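Local coordinates for protein cysteine protease (Xylella fastidiosa, PDB 3OIS) that probably cleaves peptide bonds as a papain-family cysteine protease, and binds the nucleotide uridine diphosphate, at residues L57-P65 and L240-I248; A188-A196 and P270-Q278. All coordinates share one frame; numbering follows the deposited sequence. Where two conformers were deposited one is given.

Contact 1. Residues L57-P65 and L240-I248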
loop_
_atom_site.group_PDB
_atom_site.type_symbol
_atom_site.label_atom_id
_atom_site.label_comp_id
_atom_site.label_asym_id
_atom_site.label_seq_id
_atom_site.Cartn_x
_atom_site.Cartn_y
_atom_site.Cartn_z
ATOM N N LEU A 57 -24.486 4.974 6.459
ATOM C CA LEU A 57 -23.397 3.981 6.461
ATOM C C LEU A 57 -23.792 2.701 7.153
ATOM O O LEU A 57 -24.388 2.723 8.239
ATOM C CB LEU A 57 -22.135 4.565 7.164
ATOM C CG LEU A 57 -21.573 5.799 6.517
ATOM C CD1 LEU A 57 -20.597 6.583 7.424
ATOM C CD2 LEU A 57 -20.916 5.394 5.191
ATOM N N PRO A 58 -23.461 1.556 6.540
ATOM C CA PRO A 58 -23.738 0.287 7.193
ATOM C C PRO A 58 -22.819 0.077 8.384
ATOM O O PRO A 58 -21.752 0.758 8.504
ATOM C CB PRO A 58 -23.438 -0.729 6.112
ATOM C CG PRO A 58 -22.352 -0.098 5.340
ATOM C CD PRO A 58 -22.696 1.387 5.302
ATOM N N PRO A 59 -23.218 -0.833 9.301
ATOM C CA PRO A 59 -22.354 -1.076 10.435
ATOM C C PRO A 59 -21.059 -1.820 10.102
ATOM O O PRO A 59 -20.148 -1.788 10.932
ATOM C CB PRO A 59 -23.241 -1.885 11.385
ATOM C CG PRO A 59 -24.181 -2.593 10.467
ATOM C CD PRO A 59 -24.457 -1.647 9.350
ATOM N N LYS A 60 -21.019 -2.552 8.992
ATOM C CA LYS A 60 -19.896 -3.440 8.689
ATOM C C LYS A 60 -19.745 -3.564 7.162
ATOM O O LYS A 60 -20.746 -3.720 6.380
ATOM C CB LYS A 60 -20.052 -4.840 9.387
ATOM C CG LYS A 60 -18.957 -5.893 8.911
ATOM C CD LYS A 60 -19.189 -7.301 9.547
ATOM C CE LYS A 60 -18.023 -8.246 9.166
ATOM N NZ LYS A 60 -16.819 -8.002 10.076
ATOM N N VAL A 61 -18.506 -3.389 6.695
ATOM C CA VAL A 61 -18.163 -3.651 5.283
ATOM C C VAL A 61 -17.005 -4.613 5.207
ATOM O O VAL A 61 -16.012 -4.483 5.941
ATOM C CB VAL A 61 -17.834 -2.348 4.580
ATOM C CG1 VAL A 61 -17.303 -2.577 3.132
ATOM C CG2 VAL A 61 -19.004 -1.390 4.567
ATOM N N ASP A 62 -17.089 -5.606 4.313
ATOM C CA ASP A 62 -15.970 -6.551 4.200
ATOM C C ASP A 62 -15.726 -6.847 2.757
ATOM O O ASP A 62 -16.343 -7.750 2.132
ATOM C CB ASP A 62 -16.161 -7.821 5.041
ATOM C CG ASP A 62 -14.968 -8.741 4.998
ATOM O OD1 ASP A 62 -13.898 -8.363 4.509
ATOM O OD2 ASP A 62 -15.105 -9.923 5.428
ATOM N N LEU A 63 -14.774 -6.105 2.182
ATOM C CA LEU A 63 -14.464 -6.245 0.736
ATOM C C LEU A 63 -13.336 -7.255 0.501
ATOM O O LEU A 63 -12.785 -7.291 -0.569
ATOM C CB LEU A 63 -14.058 -4.856 0.103
ATOM C CG LEU A 63 -15.003 -3.652 0.384
ATOM C CD1 LEU A 63 -14.602 -2.469 -0.522
ATOM C CD2 LEU A 63 -16.474 -4.052 0.108
ATOM N N THR A 64 -12.883 -7.933 1.549
ATOM C CA THR A 64 -11.703 -8.832 1.383
ATOM C C THR A 64 -11.860 -9.631 0.073
ATOM O O THR A 64 -12.850 -10.352 -0.129
ATOM C CB THR A 64 -11.568 -9.822 2.557
ATOM O OG1 THR A 64 -11.406 -9.125 3.778
ATOM C CG2 THR A 64 -10.309 -10.752 2.406
ATOM N N PRO A 65 -10.871 -9.585 -0.786
ATOM C CA PRO A 65 -10.992 -10.241 -2.107
ATOM C C PRO A 65 -10.505 -11.718 -2.018
ATOM O O PRO A 65 -9.980 -12.133 -0.969
ATOM C CB PRO A 65 -10.086 -9.371 -2.990
ATOM C CG PRO A 65 -9.011 -8.979 -2.076
ATOM C CD PRO A 65 -9.701 -8.699 -0.687
ATOM N N LEU A 240 -3.407 -1.745 1.840
ATOM C CA LEU A 240 -4.761 -1.575 1.282
ATOM C C LEU A 240 -5.792 -1.829 2.414
ATOM O O LEU A 240 -5.739 -2.877 3.101
ATOM C CB LEU A 240 -4.971 -2.591 0.134
ATOM C CG LEU A 240 -6.336 -2.409 -0.603
ATOM C CD1 LEU A 240 -6.179 -1.218 -1.609
ATOM C CD2 LEU A 240 -6.669 -3.743 -1.353
ATOM N N CYS A 241 -6.749 -0.904 2.605
ATOM C CA CYS A 241 -7.808 -1.135 3.555
ATOM C C CYS A 241 -9.045 -1.718 2.858
ATOM O O CYS A 241 -9.439 -1.253 1.824
ATOM C CB CYS A 241 -8.189 0.229 4.189
ATOM S SG CYS A 241 -9.531 0.070 5.406
ATOM N N VAL A 242 -9.632 -2.744 3.443
ATOM C CA VAL A 242 -10.697 -3.450 2.687
ATOM C C VAL A 242 -11.956 -3.540 3.440
ATOM O O VAL A 242 -12.882 -4.248 3.012
ATOM C CB VAL A 242 -10.223 -4.957 2.352
ATOM C CG1 VAL A 242 -8.982 -4.923 1.413
ATOM C CG2 VAL A 242 -9.885 -5.776 3.626
ATOM N N GLY A 243 -12.103 -2.851 4.551
ATOM C CA GLY A 243 -13.354 -3.010 5.328
ATOM C C GLY A 243 -13.319 -2.404 6.699
ATOM O O GLY A 243 -12.343 -1.772 7.106
ATOM N N TYR A 244 -14.460 -2.434 7.402
ATOM C CA TYR A 244 -14.519 -1.961 8.781
ATOM C C TYR A 244 -15.630 -2.686 9.554
ATOM O O TYR A 244 -16.470 -3.313 8.934
ATOM C CB TYR A 244 -14.799 -0.445 8.829
ATOM C CG TYR A 244 -16.136 0.012 8.235
ATOM C CD1 TYR A 244 -16.263 0.475 6.931
ATOM C CD2 TYR A 244 -17.252 0.008 9.052
ATOM C CE1 TYR A 244 -17.509 0.911 6.431
ATOM C CE2 TYR A 244 -18.472 0.454 8.591
ATOM C CZ TYR A 244 -18.588 0.921 7.297
ATOM O OH TYR A 244 -19.833 1.374 6.829
ATOM N N ASP A 245 -15.578 -2.614 10.872
ATOM C CA ASP A 245 -16.595 -3.285 11.679
ATOM C C ASP A 245 -16.879 -2.425 12.865
ATOM O O ASP A 245 -16.050 -2.342 13.802
ATOM C CB ASP A 245 -16.179 -4.718 12.066
ATOM C CG ASP A 245 -17.381 -5.535 12.579
ATOM O OD1 ASP A 245 -18.368 -4.899 12.968
ATOM O OD2 ASP A 245 -17.388 -6.770 12.500
ATOM N N ASP A 246 -18.042 -1.754 12.856
ATOM C CA ASP A 246 -18.470 -0.978 14.065
ATOM C C ASP A 246 -18.553 -1.812 15.330
ATOM O O ASP A 246 -18.427 -1.220 16.414
ATOM C CB ASP A 246 -19.813 -0.274 13.883
ATOM C CG ASP A 246 -19.728 0.923 12.989
ATOM O OD1 ASP A 246 -18.596 1.394 12.642
ATOM O OD2 ASP A 246 -20.806 1.412 12.592
ATOM N N GLU A 247 -18.753 -3.139 15.227
ATOM C CA GLU A 247 -18.884 -3.999 16.420
ATOM C C GLU A 247 -17.615 -3.918 17.255
ATOM O O GLU A 247 -17.662 -3.891 18.499
ATOM C CB GLU A 247 -19.195 -5.442 16.002
ATOM C CG GLU A 247 -19.450 -6.489 17.146
ATOM C CD GLU A 247 -20.712 -6.183 17.964
ATOM O OE1 GLU A 247 -21.793 -5.903 17.369
ATOM O OE2 GLU A 247 -20.595 -6.224 19.221
ATOM N N ILE A 248 -16.457 -3.830 16.573
ATOM C CA ILE A 248 -15.190 -3.769 17.306
ATOM C C ILE A 248 -14.428 -2.425 17.031
ATOM O O ILE A 248 -13.364 -2.226 17.582
ATOM C CB ILE A 248 -14.319 -5.006 16.967
ATOM C CG1 ILE A 248 -13.961 -5.009 15.460
ATOM C CG2 ILE A 248 -15.094 -6.338 17.422
ATOM C CD1 ILE A 248 -12.793 -5.907 15.132
HETATM O O HOH W 1 -21.208 2.744 10.359
#
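Val61 and Tyr244 form the central hydrogen-bonded pair of a short antiparallel ladder, in which the edge strand 60-62 joins the end of strand 233-245 in the large antiparallel sheet of this papain-family protease. Val61 N gives to Tyr244 O and Val61 O takes from Tyr244 N, both at 3.0 Å. Beyond this pair the ladder continues with Leu63 N to Val242 O at one end and Asp246 N to Pro59 O (2.9 Å) at the other.

On one face of the sheet lies the Tyr244 ring. Its CG sits between the backbone N and the carbonyl carbon (chi1 62°), which folds the ring back beneath the partner strand and places Val61 N over the centre of one ring face. The Val61 and Tyr244 side chains cross obliquely, with Val61 CG2 3.3 Å from Tyr244 CE1. From the far end of the ring, Tyr244 OH donates to Pro58 O at 2.6 Å, an oxygen lying at the ring edge, and the Pro58 side chain runs at about a right angle to that of Tyr244, its CD and CG near the hydroxyl. Water 1 bridges the same Pro58 O to Asp246 OD2, while Asp246 OD1 is held by Lys195 and Tyr271.

The other face carries charge. The Lys60 chain runs extended to CE, then bends (chi4 81°), bringing NZ to 2.8 Å from Asp245 OD2 in a salt bridge that meets the carboxylate from above its plane. Asp245 OD1 receives Glu247 N, an Asx turn just after the strand; a second Asx turn at Asp62 has OD1 accepting from both Thr64 N and Thr64 OG1.

Pro58 O thus takes two donors, the phenol and a water, so the proline-rich approach to the strand is held by a side-chain and a solvent bond in addition to the ladder.

Contact 2. Residues A188-A196 and P270-Q278; sequences AQDIDHLKA and PYEYISNTQ
Gln189 reaches across to the chain that leaves helix 271-274 and points the NH2 of its amide at backbone carbonyls. CG lies anti to the backbone N (chi1 176°) and the rest of the chain is extended, which carries NE2 to 2.9 Å from Ile274 O. That bond is nearly straight, 161° at the hydrogen, with the acceptor close to the amide plane; a second, weak one runs from NE2 to Asn276 O, and Ala280 O also accepts from this nitrogen. On the other side of the amide, OE1 lies 3.3 Å from Thr277 CG2, the two side chains crossing obliquely, and water 2 lies within bonding distance of both Gln189 OE1 and Thr277 O.

The contact packs the first turns of helix 191-199, with Asp190 at its N-cap, against the short helix 271-274, which links two strands of the antiparallel sheet. Leu194 and Ile274 meet tip to tip, CD1 to CD1 at 3.9 Å, with Phe283 of the sheet touching both. Ile191 lays its CG1 arm against Ser275 CB at 3.7 Å, and its CD1 lies 4.0 Å from Tyr271 CB. Ser275 OG turns back to Tyr271 O, arriving from the opposite face of that carbonyl to Ser275 N. Farther along the helix, the extended Lys195 chain crosses Tyr271 at about a right angle, CE 3.6 Å from Tyr271 OH, and both polar ends go to Asp246.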
loop_
_atom_site.group_PDB
_atom_site.type_symbol
_atom_site.label_atom_id
_atom_site.label_comp_id
_atom_site.label_asym_id
_atom_site.label_seq_id
_atom_site.Cartn_x
_atom_site.Cartn_y
_atom_site.Cartn_z
ATOM N N ALA A 188 -10.494 12.074 2.557
ATOM C CA ALA A 188 -10.316 12.850 3.759
ATOM C C ALA A 188 -10.105 11.946 4.914
ATOM O O ALA A 188 -10.707 10.857 5.029
ATOM C CB ALA A 188 -11.546 13.716 4.024
ATOM N N GLN A 189 -9.222 12.361 5.798
ATOM C CA GLN A 189 -8.970 11.503 6.956
ATOM C C GLN A 189 -10.055 11.774 8.000
ATOM O O GLN A 189 -9.863 12.488 9.037
ATOM C CB GLN A 189 -7.554 11.775 7.490
ATOM C CG GLN A 189 -7.245 11.016 8.720
ATOM C CD GLN A 189 -5.764 11.120 9.068
ATOM O OE1 GLN A 189 -5.091 12.079 8.660
ATOM N NE2 GLN A 189 -5.244 10.121 9.751
ATOM N N ASP A 190 -11.187 11.133 7.769
ATOM C CA ASP A 190 -12.400 11.394 8.512
ATOM C C ASP A 190 -13.016 10.030 8.470
ATOM O O ASP A 190 -13.158 9.506 7.398
ATOM C CB ASP A 190 -13.241 12.446 7.731
ATOM C CG ASP A 190 -14.620 12.593 8.267
ATOM O OD1 ASP A 190 -15.333 11.627 8.357
ATOM O OD2 ASP A 190 -15.064 13.709 8.611
ATOM N N ILE A 191 -13.404 9.479 9.624
ATOM C CA ILE A 191 -13.859 8.063 9.678
ATOM C C ILE A 191 -15.065 7.830 8.741
ATOM O O ILE A 191 -15.144 6.818 8.031
ATOM C CB ILE A 191 -14.138 7.634 11.109
ATOM C CG1 ILE A 191 -12.824 7.389 11.819
ATOM C CG2 ILE A 191 -14.947 6.351 11.193
ATOM C CD1 ILE A 191 -13.043 7.493 13.318
ATOM N N ASP A 192 -15.977 8.793 8.685
ATOM C CA ASP A 192 -17.175 8.578 7.856
ATOM C C ASP A 192 -16.839 8.615 6.358
ATOM O O ASP A 192 -17.507 7.980 5.523
ATOM C CB ASP A 192 -18.199 9.677 8.190
ATOM C CG ASP A 192 -18.875 9.474 9.536
ATOM O OD1 ASP A 192 -18.809 8.397 10.187
ATOM O OD2 ASP A 192 -19.577 10.425 9.897
ATOM N N HIS A 193 -15.811 9.350 5.993
ATOM C CA HIS A 193 -15.380 9.364 4.596
ATOM C C HIS A 193 -14.675 8.062 4.223
ATOM O O HIS A 193 -14.924 7.544 3.162
ATOM C CB HIS A 193 -14.476 10.523 4.305
ATOM C CG HIS A 193 -15.207 11.814 4.194
ATOM N ND1 HIS A 193 -15.123 12.618 3.079
ATOM C CD2 HIS A 193 -16.072 12.424 5.045
ATOM C CE1 HIS A 193 -15.895 13.674 3.247
ATOM N NE2 HIS A 193 -16.475 13.588 4.433
ATOM N N LEU A 194 -13.832 7.547 5.127
ATOM C CA LEU A 194 -13.209 6.236 4.914
ATOM C C LEU A 194 -14.294 5.159 4.862
ATOM O O LEU A 194 -14.202 4.235 4.058
ATOM C CB LEU A 194 -12.195 5.867 6.000
ATOM C CG LEU A 194 -11.121 6.965 6.225
ATOM C CD1 LEU A 194 -10.123 6.559 7.425
ATOM C CD2 LEU A 194 -10.349 7.163 4.937
ATOM N N LYS A 195 -15.293 5.281 5.725
ATOM C CA LYS A 195 -16.340 4.235 5.696
ATOM C C LYS A 195 -17.138 4.353 4.389
ATOM O O LYS A 195 -17.495 3.329 3.784
ATOM C CB LYS A 195 -17.270 4.282 6.918
ATOM C CG LYS A 195 -16.690 3.949 8.311
ATOM C CD LYS A 195 -17.796 4.269 9.384
ATOM C CE LYS A 195 -17.381 3.703 10.708
ATOM N NZ LYS A 195 -18.438 4.017 11.741
ATOM N N ALA A 196 -17.455 5.575 3.958
ATOM C CA ALA A 196 -18.288 5.773 2.766
ATOM C C ALA A 196 -17.576 5.226 1.542
ATOM O O ALA A 196 -18.223 4.650 0.635
ATOM C CB ALA A 196 -18.554 7.204 2.556
ATOM N N PRO A 270 -7.484 0.028 14.851
ATOM C CA PRO A 270 -8.542 0.767 15.578
ATOM C C PRO A 270 -8.967 2.058 14.866
ATOM O O PRO A 270 -8.149 2.714 14.236
ATOM C CB PRO A 270 -7.876 1.178 16.914
ATOM C CG PRO A 270 -6.587 0.336 17.000
ATOM C CD PRO A 270 -6.239 -0.139 15.622
ATOM N N TYR A 271 -10.245 2.412 14.964
ATOM C CA TYR A 271 -10.694 3.707 14.494
ATOM C C TYR A 271 -9.850 4.877 14.960
ATOM O O TYR A 271 -9.573 5.794 14.179
ATOM C CB TYR A 271 -12.142 3.925 15.003
ATOM C CG TYR A 271 -13.171 3.102 14.243
ATOM C CD1 TYR A 271 -12.812 2.100 13.319
ATOM C CD2 TYR A 271 -14.530 3.273 14.484
ATOM C CE1 TYR A 271 -13.797 1.353 12.652
ATOM C CE2 TYR A 271 -15.536 2.478 13.808
ATOM C CZ TYR A 271 -15.162 1.530 12.909
ATOM O OH TYR A 271 -16.118 0.753 12.235
ATOM N N GLU A 272 -9.412 4.835 16.224
ATOM C CA GLU A 272 -8.619 5.963 16.800
ATOM C C GLU A 272 -7.192 6.003 16.209
ATOM O O GLU A 272 -6.494 7.037 16.312
ATOM C CB GLU A 272 -8.499 5.772 18.329
ATOM C CG GLU A 272 -9.828 5.717 19.167
ATOM C CD GLU A 272 -10.645 4.368 19.112
ATOM O OE1 GLU A 272 -11.784 4.372 19.689
ATOM O OE2 GLU A 272 -10.207 3.319 18.498
ATOM N N TYR A 273 -6.752 4.900 15.638
ATOM C CA TYR A 273 -5.424 4.868 15.040
ATOM C C TYR A 273 -5.542 5.508 13.649
ATOM O O TYR A 273 -4.841 6.485 13.337
ATOM C CB TYR A 273 -5.000 3.408 14.971
ATOM C CG TYR A 273 -3.504 3.145 14.723
ATOM C CD1 TYR A 273 -2.841 2.279 15.577
ATOM C CD2 TYR A 273 -2.766 3.759 13.675
ATOM C CE1 TYR A 273 -1.544 1.965 15.403
ATOM C CE2 TYR A 273 -1.382 3.496 13.532
ATOM C CZ TYR A 273 -0.794 2.552 14.371
ATOM O OH TYR A 273 0.548 2.236 14.286
ATOM N N ILE A 274 -6.421 4.957 12.799
ATOM C CA ILE A 274 -6.501 5.450 11.431
ATOM C C ILE A 274 -6.894 6.938 11.308
ATOM O O ILE A 274 -6.496 7.608 10.339
ATOM C CB ILE A 274 -7.471 4.540 10.598
ATOM C CG1 ILE A 274 -7.102 4.583 9.116
ATOM C CG2 ILE A 274 -8.942 4.955 10.928
ATOM C CD1 ILE A 274 -7.856 3.448 8.216
ATOM N N SER A 275 -7.664 7.444 12.265
ATOM C CA SER A 275 -8.159 8.810 12.197
ATOM C C SER A 275 -7.200 9.812 12.821
ATOM O O SER A 275 -7.460 10.980 12.714
ATOM C CB SER A 275 -9.550 8.863 12.885
ATOM O OG SER A 275 -9.412 8.704 14.281
ATOM N N ASN A 276 -6.108 9.329 13.431
ATOM C CA ASN A 276 -5.085 10.196 14.017
ATOM C C ASN A 276 -4.101 10.734 12.952
ATOM O O ASN A 276 -3.394 9.963 12.310
ATOM C CB ASN A 276 -4.381 9.475 15.175
ATOM C CG ASN A 276 -3.481 10.408 15.995
ATOM O OD1 ASN A 276 -3.012 11.399 15.491
ATOM N ND2 ASN A 276 -3.295 10.106 17.292
ATOM N N THR A 277 -4.094 12.065 12.738
ATOM C CA THR A 277 -3.225 12.668 11.737
ATOM C C THR A 277 -1.749 12.475 12.038
ATOM O O THR A 277 -0.939 12.597 11.091
ATOM C CB THR A 277 -3.498 14.180 11.579
ATOM O OG1 THR A 277 -3.342 14.802 12.862
ATOM C CG2 THR A 277 -4.850 14.360 11.012
ATOM N N GLN A 278 -1.397 12.107 13.286
ATOM C CA GLN A 278 -0.041 11.820 13.715
ATOM C C GLN A 278 0.350 10.336 13.554
ATOM O O GLN A 278 1.452 9.913 13.858
ATOM C CB GLN A 278 0.103 12.271 15.171
ATOM C CG GLN A 278 1.252 13.248 15.388
ATOM C CD GLN A 278 1.474 13.541 16.856
ATOM O OE1 GLN A 278 0.540 13.528 17.662
ATOM N NE2 GLN A 278 2.698 13.753 17.210
HETATM O O HOH W 2 -2.396 12.841 8.619
#

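Overall arrangement
The two contacts lie on the same side of the chain's centre, their own centres about 13 Å apart, within the papain-family part of the chain. In sequence order the stretches alternate: 57-65, 188-196, 240-248, then 270-278, so neither contact can be assembled from neighbouring sequence. Contact 1 adds an edge strand to the antiparallel sheet; contact 2 packs two helices near that sheet, helix 191-199 also touching the Tyr244 ring. Where they meet, Asp246 OD1 lies 2.8 Å from Lys195 NZ and 2.6 Å from Tyr271 OH, the latter a probable hydrogen bond. One carboxylate oxygen thereby ties both helices to the turn just past strand 233-245, away from the nucleotide site.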